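Protease (Penicillium cyclopium, PDB 5Z6O) cleaves peptide bonds in proteins as a subtilisin-type serine endopeptidase of the proteinase K kind, probably including casein, gelatin and collagen. Local coordinates at residues Val37-Asp42 against Val95-Leu100; Ser131-Ser136 against Val157-Ala162. All coordinates share one frame; numbering follows the deposited sequence. Where two conformers were deposited one is given.

Interaction 1: residues Val37-Asp42 against Val95-Leu100; sequences VIYGVD and VAVKVL
The ring of Y39 lies beside V95, its CD1 3.7 Å from V95 CB. The two side chains point the same way on one face of a parallel pair of strands. Y39 CD1 also approaches V97 CG2 at 4.1 Å. In the conformer given, V37 CG1 lies over one face of the ring, displaced toward the rim, a less certain contact. V41 continues this apolar row. Its CG1 is anti to the backbone N (chi1 178°) and touches V99 CG2 at 3.8 Å. Helix 108-124 packs on Y39 and V99 of this face, while V41 meets M133 and M135 of the next strand. Y39 OH is hydrogen-bonded to D121 OD2. Replacing Y39 by an alanine would probably open a gap beside V95 and V97 and leave D121 without the hydroxyl that bonds it.

Backbone bonds fix the register. V95 N gives to I38 O, G40 N to V95 O, V97 N to G40 O, and D42 N to V97 O. D42 O then takes two donors. V99 N lies 2.9 Å from D42 O, with a C=O...N angle of 170°. L100 N, 3.3 Å from D42 O, stands above the carbonyl plane. This double grip holds the end of the strand where 95-100 leaves the sheet.

On the other face, K98 extends to a salt bridge with D64, and its NZ also bonds the carbonyls of D66 and T68. D42 shares that face. It is assigned to the charge relay triad with H73 and S228, as in other subtilases. The side chain of L100 approaches D42 too, with L100 CD1 4.2 Å from D42 OD1, and both line the pocket that holds phenylmethanesulfonic acid. The main-chain bonds at D42 N and O therefore hold the backbone from which its carboxylate reaches toward H73.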
loop_
_atom_site.group_PDB
_atom_site.type_symbol
_atom_site.label_atom_id
_atom_site.label_comp_id
_atom_site.label_asym_id
_atom_site.label_seq_id
_atom_site.Cartn_x
_atom_site.Cartn_y
_atom_site.Cartn_z
ATOM N N VAL A 37 -4.647 3.705 11.570
ATOM C CA VAL A 37 -5.743 3.586 10.610
ATOM C C VAL A 37 -5.164 3.629 9.203
ATOM O O VAL A 37 -4.358 4.520 8.883
ATOM C CB VAL A 37 -6.766 4.717 10.806
ATOM C CG1 VAL A 37 -7.879 4.600 9.767
ATOM C CG2 VAL A 37 -7.313 4.664 12.237
ATOM N N ILE A 38 -5.563 2.679 8.368
ATOM C CA ILE A 38 -5.169 2.628 6.965
ATOM C C ILE A 38 -6.409 2.858 6.113
ATOM O O ILE A 38 -7.354 2.060 6.159
ATOM C CB ILE A 38 -4.532 1.283 6.603
ATOM C CG1 ILE A 38 -3.245 1.049 7.410
ATOM C CG2 ILE A 38 -4.194 1.278 5.125
ATOM C CD1 ILE A 38 -2.724 -0.421 7.336
ATOM N N TYR A 39 -6.381 3.892 5.273
ATOM C CA TYR A 39 -7.476 4.121 4.337
ATOM C C TYR A 39 -7.152 3.458 3.007
ATOM O O TYR A 39 -6.166 3.815 2.364
ATOM C CB TYR A 39 -7.689 5.619 4.118
ATOM C CG TYR A 39 -8.115 6.326 5.377
ATOM C CD1 TYR A 39 -9.471 6.389 5.732
ATOM C CD2 TYR A 39 -7.166 6.947 6.208
ATOM C CE1 TYR A 39 -9.883 7.036 6.873
ATOM C CE2 TYR A 39 -7.572 7.587 7.382
ATOM C CZ TYR A 39 -8.935 7.629 7.692
ATOM O OH TYR A 39 -9.329 8.271 8.832
ATOM N N GLY A 40 -8.004 2.536 2.578
ATOM C CA GLY A 40 -7.850 1.871 1.296
ATOM C C GLY A 40 -8.695 2.567 0.256
ATOM O O GLY A 40 -9.925 2.484 0.295
ATOM N N VAL A 41 -8.057 3.298 -0.656
ATOM C CA VAL A 41 -8.767 4.112 -1.643
ATOM C C VAL A 41 -8.780 3.318 -2.944
ATOM O O VAL A 41 -7.781 3.290 -3.680
ATOM C CB VAL A 41 -8.088 5.480 -1.815
ATOM C CG1 VAL A 41 -8.798 6.315 -2.863
ATOM C CG2 VAL A 41 -8.032 6.243 -0.474
ATOM N N ASP A 42 -9.893 2.640 -3.239
ATOM C CA ASP A 42 -9.861 1.578 -4.240
ATOM C C ASP A 42 -11.286 1.194 -4.635
ATOM O O ASP A 42 -12.187 2.041 -4.575
ATOM C CB ASP A 42 -9.079 0.383 -3.670
ATOM C CG ASP A 42 -8.383 -0.429 -4.720
ATOM O OD1 ASP A 42 -9.069 -0.913 -5.650
ATOM O OD2 ASP A 42 -7.148 -0.611 -4.589
ATOM N N VAL A 95 -10.015 1.101 6.672
ATOM C CA VAL A 95 -11.229 1.831 6.343
ATOM C C VAL A 95 -11.409 1.803 4.828
ATOM O O VAL A 95 -10.517 2.217 4.082
ATOM C CB VAL A 95 -11.187 3.278 6.864
ATOM C CG1 VAL A 95 -12.467 3.982 6.501
ATOM C CG2 VAL A 95 -11.029 3.297 8.380
ATOM N N ALA A 96 -12.560 1.305 4.368
ATOM C CA ALA A 96 -12.805 1.225 2.936
ATOM C C ALA A 96 -13.220 2.587 2.420
ATOM O O ALA A 96 -14.196 3.165 2.915
ATOM C CB ALA A 96 -13.923 0.227 2.633
ATOM N N VAL A 97 -12.506 3.098 1.419
ATOM C CA VAL A 97 -12.937 4.290 0.708
ATOM C C VAL A 97 -13.155 3.868 -0.742
ATOM O O VAL A 97 -12.204 3.761 -1.523
ATOM C CB VAL A 97 -11.919 5.432 0.822
ATOM C CG1 VAL A 97 -12.427 6.669 0.076
ATOM C CG2 VAL A 97 -11.614 5.769 2.312
ATOM N N LYS A 98 -14.398 3.630 -1.129
ATOM C CA LYS A 98 -14.682 3.098 -2.456
ATOM C C LYS A 98 -14.827 4.261 -3.434
ATOM O O LYS A 98 -15.750 5.083 -3.292
ATOM C CB LYS A 98 -15.956 2.259 -2.452
ATOM C CG LYS A 98 -16.297 1.750 -3.840
ATOM C CD LYS A 98 -17.418 0.670 -3.811
ATOM C CE LYS A 98 -17.960 0.511 -5.197
ATOM N NZ LYS A 98 -18.939 -0.629 -5.188
ATOM N N VAL A 99 -13.925 4.336 -4.426
ATOM C CA VAL A 99 -13.915 5.456 -5.378
ATOM C C VAL A 99 -13.935 4.936 -6.810
ATOM O O VAL A 99 -14.044 5.718 -7.764
ATOM C CB VAL A 99 -12.700 6.373 -5.169
ATOM C CG1 VAL A 99 -12.664 6.977 -3.754
ATOM C CG2 VAL A 99 -11.403 5.606 -5.482
ATOM N N LEU A 100 -13.809 3.622 -6.974
ATOM C CA LEU A 100 -13.853 2.967 -8.273
ATOM C C LEU A 100 -14.979 1.938 -8.289
ATOM O O LEU A 100 -15.242 1.282 -7.280
ATOM C CB LEU A 100 -12.551 2.227 -8.576
ATOM C CG LEU A 100 -11.238 2.988 -8.357
ATOM C CD1 LEU A 100 -10.073 2.011 -8.534
ATOM C CD2 LEU A 100 -11.153 4.134 -9.334
#

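Interaction 2: residues Ser131-Ser136 against Val157-Ala162; sequences SVMNMS and VFLSVA. With PMS (phenylmethanesulfonic acid), chain C.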
loop_
_atom_site.group_PDB
_atom_site.type_symbol
_atom_site.label_atom_id
_atom_site.label_comp_id
_atom_site.label_asym_id
_atom_site.label_seq_id
_atom_site.Cartn_x
_atom_site.Cartn_y
_atom_site.Cartn_z
ATOM N N SER A 131 -1.738 8.196 10.478
ATOM C CA SER A 131 -2.739 7.652 9.563
ATOM C C SER A 131 -2.026 7.316 8.266
ATOM O O SER A 131 -1.044 7.982 7.923
ATOM C CB SER A 131 -3.877 8.647 9.195
ATOM O OG SER A 131 -4.684 9.019 10.282
ATOM N N VAL A 132 -2.581 6.343 7.509
ATOM C CA VAL A 132 -1.961 5.868 6.271
ATOM C C VAL A 132 -3.033 5.791 5.201
ATOM O O VAL A 132 -4.179 5.417 5.480
ATOM C CB VAL A 132 -1.295 4.481 6.503
ATOM C CG1 VAL A 132 -0.899 3.831 5.169
ATOM C CG2 VAL A 132 -0.100 4.652 7.425
ATOM N N MET A 133 -2.687 6.205 3.990
ATOM C CA MET A 133 -3.589 6.058 2.867
ATOM C C MET A 133 -2.881 5.285 1.779
ATOM O O MET A 133 -1.737 5.593 1.445
ATOM C CB MET A 133 -4.035 7.433 2.345
ATOM C CG MET A 133 -4.970 7.329 1.142
ATOM S SD MET A 133 -5.502 8.936 0.477
ATOM C CE MET A 133 -6.628 9.489 1.746
ATOM N N ASN A 134 -3.565 4.301 1.211
ATOM C CA ASN A 134 -3.004 3.539 0.103
ATOM C C ASN A 134 -3.786 3.841 -1.173
ATOM O O ASN A 134 -5.015 3.694 -1.206
ATOM C CB ASN A 134 -3.036 2.046 0.373
ATOM C CG ASN A 134 -2.332 1.270 -0.737
ATOM O OD1 ASN A 134 -1.093 1.276 -0.829
ATOM N ND2 ASN A 134 -3.104 0.643 -1.603
ATOM N N MET A 135 -3.072 4.163 -2.256
ATOM C CA MET A 135 -3.724 4.461 -3.541
ATOM C C MET A 135 -3.101 3.556 -4.589
ATOM O O MET A 135 -2.042 3.870 -5.116
ATOM C CB MET A 135 -3.591 5.927 -3.960
ATOM C CG MET A 135 -4.546 6.804 -3.147
ATOM S SD MET A 135 -4.621 8.523 -3.836
ATOM C CE MET A 135 -5.356 8.281 -5.436
ATOM N N SER A 136 -3.739 2.438 -4.867
ATOM C CA SER A 136 -3.250 1.522 -5.897
ATOM C C SER A 136 -3.982 1.767 -7.195
ATOM O O SER A 136 -4.658 0.899 -7.698
ATOM C CB SER A 136 -3.428 0.073 -5.444
ATOM O OG SER A 136 -2.481 -0.275 -4.434
ATOM N N VAL A 157 -1.416 12.640 6.704
ATOM C CA VAL A 157 -1.707 11.261 6.307
ATOM C C VAL A 157 -0.608 10.792 5.343
ATOM O O VAL A 157 -0.388 11.420 4.304
ATOM C CB VAL A 157 -3.094 11.133 5.654
ATOM C CG1 VAL A 157 -3.390 9.671 5.258
ATOM C CG2 VAL A 157 -4.213 11.593 6.597
ATOM N N PHE A 158 0.080 9.694 5.691
ATOM C CA PHE A 158 1.118 9.142 4.825
ATOM C C PHE A 158 0.434 8.549 3.604
ATOM O O PHE A 158 -0.636 7.951 3.722
ATOM C CB PHE A 158 1.911 8.073 5.578
ATOM C CG PHE A 158 2.776 7.192 4.688
ATOM C CD1 PHE A 158 4.071 7.546 4.364
ATOM C CD2 PHE A 158 2.266 6.007 4.182
ATOM C CE1 PHE A 158 4.854 6.719 3.557
ATOM C CE2 PHE A 158 3.030 5.170 3.394
ATOM C CZ PHE A 158 4.326 5.518 3.084
ATOM N N LEU A 159 1.037 8.721 2.420
ATOM C CA LEU A 159 0.341 8.298 1.214
ATOM C C LEU A 159 1.274 7.444 0.371
ATOM O O LEU A 159 2.290 7.936 -0.134
ATOM C CB LEU A 159 -0.188 9.519 0.441
ATOM C CG LEU A 159 -0.889 9.227 -0.898
ATOM C CD1 LEU A 159 -1.953 8.125 -0.777
ATOM C CD2 LEU A 159 -1.502 10.530 -1.400
ATOM N N SER A 160 0.981 6.152 0.261
ATOM C CA SER A 160 1.718 5.276 -0.644
ATOM C C SER A 160 0.936 5.117 -1.942
ATOM O O SER A 160 -0.270 4.864 -1.919
ATOM C CB SER A 160 1.971 3.911 0.007
ATOM O OG SER A 160 0.761 3.308 0.382
ATOM N N VAL A 161 1.630 5.258 -3.072
ATOM C CA VAL A 161 1.020 5.279 -4.399
ATOM C C VAL A 161 1.704 4.280 -5.316
ATOM O O VAL A 161 2.938 4.260 -5.396
ATOM C CB VAL A 161 1.130 6.704 -4.999
ATOM C CG1 VAL A 161 0.549 6.745 -6.367
ATOM C CG2 VAL A 161 0.387 7.720 -4.111
ATOM N N ALA A 162 0.904 3.512 -6.063
ATOM C CA ALA A 162 1.454 2.640 -7.092
ATOM C C ALA A 162 2.111 3.469 -8.188
ATOM O O ALA A 162 1.573 4.490 -8.637
ATOM C CB ALA A 162 0.355 1.769 -7.689
HETATM C C PMS C . -4.123 -1.166 -10.954
HETATM S S PMS C . -3.116 -2.397 -10.080
HETATM C C1 PMS C . -3.291 0.079 -11.296
HETATM C C2 PMS C . -2.285 0.549 -10.460
HETATM C C3 PMS C . -1.561 1.683 -10.803
HETATM C C4 PMS C . -1.829 2.356 -11.985
HETATM C C5 PMS C . -2.837 1.889 -12.816
HETATM C C6 PMS C . -3.551 0.750 -12.483
HETATM O O2S PMS C . -3.698 -3.775 -10.183
HETATM O O1S PMS C . -1.765 -2.561 -10.709
#
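M133 N gives the shortest backbone bond of this pair, to F158 O at 2.7 Å. M133 O accepts from S160 N at 3.0 Å. F158 N to S131 O, M135 N to S160 O and A162 N to M135 O complete the set.

L159 puts CD1 against both methionines. This CD1 lies 3.7 Å from M133 CG and 3.8 Å from M135 CG. M133 runs alongside L159, with its CG anti to the backbone N (chi1 179°). M135 crosses L159 at a slant, its CG set beside its own backbone N (chi1 -76°). The chains of both methionines bend at the last torsion. V157 CG1 extends this face, 3.7 Å from M133 CB. Helices 108-124 and 143-154 cover it.

The two strands are neighbours in the central parallel sheet of the subtilisin fold. Helix 143-154 lies in the connection between them, as in a beta-alpha-beta unit.

The other face carries V132, F158, N134 and S160, and helix 227-245 packs on it. V132 CG1 meets the edge of the F158 ring, near its plane, at 4.0 Å from F158 CD2. These two side chains point the same way.

At the C-terminal ends of the strands, S136 CA touches A162 CB. S136 OG is hydrogen-bonded to the carbonyl of S228, assigned as the catalytic serine. The phenyl ring of the bound phenylmethanesulfonic acid comes against both ends: its C3 is 3.7 Å from A162 CB, and its C2 is 3.7 Å from S136 O.

From the N terminus, strand 37-42 comes first. Interaction 1 closes a loop of 52 residues that contains strand 56-61 and helix 73-82, which begins at H73. After helix 108-124 the chain enters strand 131-135. Interaction 2 then closes a shorter loop of 20 residues. The two loops follow in series; they neither nest nor cross. Strands 37-42 and 131-135 are neighbours in the sheet, so the contacts join: Y39 N lies 2.7 Å from V132 O, a probable hydrogen bond. V41 packs on M133. D42 and S136 meet near the inhibitor. Together the contacts tie strands 93-98, 37-42, 131-135 and 157-162, in that order, into the middle of one parallel sheet.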